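Pre-mRNA splicing factor PRP8 (Cyanidioschyzon merolae, PDB 6NQI) is a splicing factor of the spliceosome that probably binds spliceosomal snRNAs and pre-mRNA introns, represented here by its RNase H-like (RH) domain. Local coordinates at residues W12-R17 / G26-W31. Residues are numbered along the deposited sequence; the frame is centred on the assembly and turned at random.
With BME (beta-mercaptoethanol), chain C.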
# COMPACT_ATOMS: atom_id res chain seq x y z
N TRP A 12 0.39 9.14 -2.85
CA TRP A 12 1.01 7.87 -2.45
C TRP A 12 0.77 7.66 -0.96
O TRP A 12 1.32 8.39 -0.13
CB TRP A 12 2.51 7.83 -2.74
CG TRP A 12 2.84 7.51 -4.17
CD1 TRP A 12 1.95 7.35 -5.18
CD2 TRP A 12 4.14 7.30 -4.74
NE1 TRP A 12 2.60 7.05 -6.35
CE2 TRP A 12 3.95 7.03 -6.11
CE3 TRP A 12 5.44 7.30 -4.22
CZ2 TRP A 12 5.00 6.77 -6.98
CZ3 TRP A 12 6.51 7.03 -5.09
CH2 TRP A 12 6.27 6.78 -6.45
N ILE A 13 -0.03 6.65 -0.62
CA ILE A 13 -0.22 6.25 0.76
C ILE A 13 0.82 5.17 1.10
O ILE A 13 0.84 4.09 0.48
CB ILE A 13 -1.65 5.72 1.00
CG1 ILE A 13 -2.72 6.58 0.31
CG2 ILE A 13 -1.93 5.74 2.48
CD1 ILE A 13 -2.96 7.99 0.87
N VAL A 14 1.71 5.46 2.05
CA VAL A 14 2.79 4.55 2.39
C VAL A 14 2.55 3.99 3.78
O VAL A 14 2.35 4.76 4.74
CB VAL A 14 4.15 5.24 2.28
CG1 VAL A 14 5.27 4.15 2.29
CG2 VAL A 14 4.19 6.17 1.05
N ASP A 15 2.54 2.66 3.89
CA ASP A 15 2.26 1.96 5.14
C ASP A 15 3.35 0.91 5.32
O ASP A 15 3.45 -0.04 4.53
CB ASP A 15 0.86 1.33 5.10
CG ASP A 15 0.39 0.84 6.47
OD1 ASP A 15 1.21 0.63 7.38
OD2 ASP A 15 -0.84 0.67 6.65
N ASP A 16 4.18 1.08 6.35
CA ASP A 16 5.25 0.13 6.62
C ASP A 16 5.04 -0.63 7.92
O ASP A 16 5.93 -1.36 8.35
CB ASP A 16 6.61 0.84 6.60
CG ASP A 16 6.81 1.77 7.78
OD1 ASP A 16 5.82 2.11 8.47
OD2 ASP A 16 7.98 2.17 8.00
N ARG A 17 3.86 -0.53 8.52
CA ARG A 17 3.56 -1.14 9.80
C ARG A 17 3.71 -2.67 9.81
O ARG A 17 3.63 -3.28 10.89
CB ARG A 17 2.16 -0.74 10.23
CG ARG A 17 2.09 0.69 10.64
CD ARG A 17 0.69 1.11 10.98
NE ARG A 17 -0.15 1.29 9.79
CZ ARG A 17 -1.38 1.80 9.85
NH1 ARG A 17 -1.87 2.17 11.03
NH2 ARG A 17 -2.10 1.97 8.74
N GLY A 26 8.41 -9.38 6.09
CA GLY A 26 7.45 -8.29 6.15
C GLY A 26 7.14 -7.71 4.77
O GLY A 26 7.58 -8.22 3.74
N VAL A 27 6.37 -6.62 4.78
CA VAL A 27 5.93 -5.94 3.55
C VAL A 27 5.82 -4.44 3.84
O VAL A 27 5.42 -4.04 4.93
CB VAL A 27 4.59 -6.50 3.01
CG1 VAL A 27 4.02 -5.61 1.94
CG2 VAL A 27 4.78 -7.87 2.41
N ILE A 28 6.17 -3.63 2.85
CA ILE A 28 5.85 -2.20 2.82
C ILE A 28 4.90 -1.93 1.66
O ILE A 28 5.18 -2.34 0.52
CB ILE A 28 7.12 -1.33 2.70
CG1 ILE A 28 8.00 -1.51 3.93
CG2 ILE A 28 6.72 0.18 2.45
CD1 ILE A 28 9.29 -0.76 3.86
N TRP A 29 3.77 -1.29 1.94
CA TRP A 29 2.76 -1.01 0.92
C TRP A 29 2.79 0.44 0.46
O TRP A 29 2.92 1.35 1.29
CB TRP A 29 1.37 -1.30 1.47
CG TRP A 29 1.28 -2.52 2.28
CD1 TRP A 29 1.52 -2.64 3.62
CD2 TRP A 29 0.88 -3.81 1.83
NE1 TRP A 29 1.31 -3.93 4.02
CE2 TRP A 29 0.91 -4.67 2.93
CE3 TRP A 29 0.48 -4.32 0.58
CZ2 TRP A 29 0.57 -6.01 2.84
CZ3 TRP A 29 0.15 -5.65 0.49
CH2 TRP A 29 0.20 -6.48 1.61
N ILE A 30 2.60 0.65 -0.84
CA ILE A 30 2.34 1.99 -1.39
C ILE A 30 1.10 1.92 -2.29
O ILE A 30 1.15 1.33 -3.37
CB ILE A 30 3.53 2.55 -2.18
CG1 ILE A 30 4.77 2.67 -1.30
CG2 ILE A 30 3.13 3.91 -2.84
CD1 ILE A 30 5.94 3.18 -2.05
N TRP A 31 0.03 2.59 -1.87
CA TRP A 31 -1.21 2.69 -2.64
C TRP A 31 -1.20 4.02 -3.39
O TRP A 31 -1.05 5.08 -2.78
CB TRP A 31 -2.43 2.58 -1.72
CG TRP A 31 -3.76 2.92 -2.35
CD1 TRP A 31 -4.13 2.73 -3.65
CD2 TRP A 31 -4.90 3.51 -1.69
NE1 TRP A 31 -5.42 3.18 -3.85
CE2 TRP A 31 -5.91 3.66 -2.66
CE3 TRP A 31 -5.16 3.92 -0.38
CZ2 TRP A 31 -7.16 4.20 -2.35
CZ3 TRP A 31 -6.40 4.45 -0.08
CH2 TRP A 31 -7.38 4.59 -1.06
C1 BME C . 5.36 4.33 5.95
C2 BME C . 6.43 5.33 6.35
O1 BME C . 4.59 4.17 7.12
S2 BME C . 7.80 5.46 5.17
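OD1 of Asp15, paired with Trp29 across the hairpin, is gripped twice by Arg17: NE reaches it at 2.8 Å and the backbone N at 3.1 Å, from opposite faces of the carboxylate. The backbone bond closes an Asx turn, for which aspartate's short side chain is well suited. Arginine's planar guanidinium presents NE and NH2 side by side, and NH2 meets Asp15 OD2 from above the carboxylate plane, making a side-on salt bridge that fixes the carboxylate where the chain turns a corner.

Ile13–Trp31 and Asp15–Trp29 are hydrogen-bonded pairs, each with two backbone N-to-O bonds of 2.9 Å, flanking the non-hydrogen-bonded pair Val14–Ile30. Because the backbones are extended, successive side chains fall on alternate faces. On the face of Ile13 and Trp31, isoleucine CG1 lies 3.7 Å from indole CE3, the two side chains pointing the same way. Next along, Val27 CG1 sits over the centre of the Trp29 ring, whose NE1 hydrogen-bonds to Thr18 OG1. Both indoles offer aliphatic neighbours broad apolar surface.

On the face toward helix 54-71, Val14, Ile28 and Ile30 supply branched apolar side chains and Trp12 an indole, with Asp16 a polar exception. Ile30 CG2, anti to its backbone N, rests 3.8 Å from Trp12 CG, a CH-pi contact over one indole face, while Ile30 CG1 packs on Val14 CG1. Beta-branched residues suit the extended backbone here. Asp16 OD1 accepts a 2.8 Å bond from O1 of beta-mercaptoethanol, probably a crystallisation additive. With strand 81-84 parallel beyond 11-21, this antiparallel hairpin forms the centre of the mixed sheet characteristic of the RNase H-like fold.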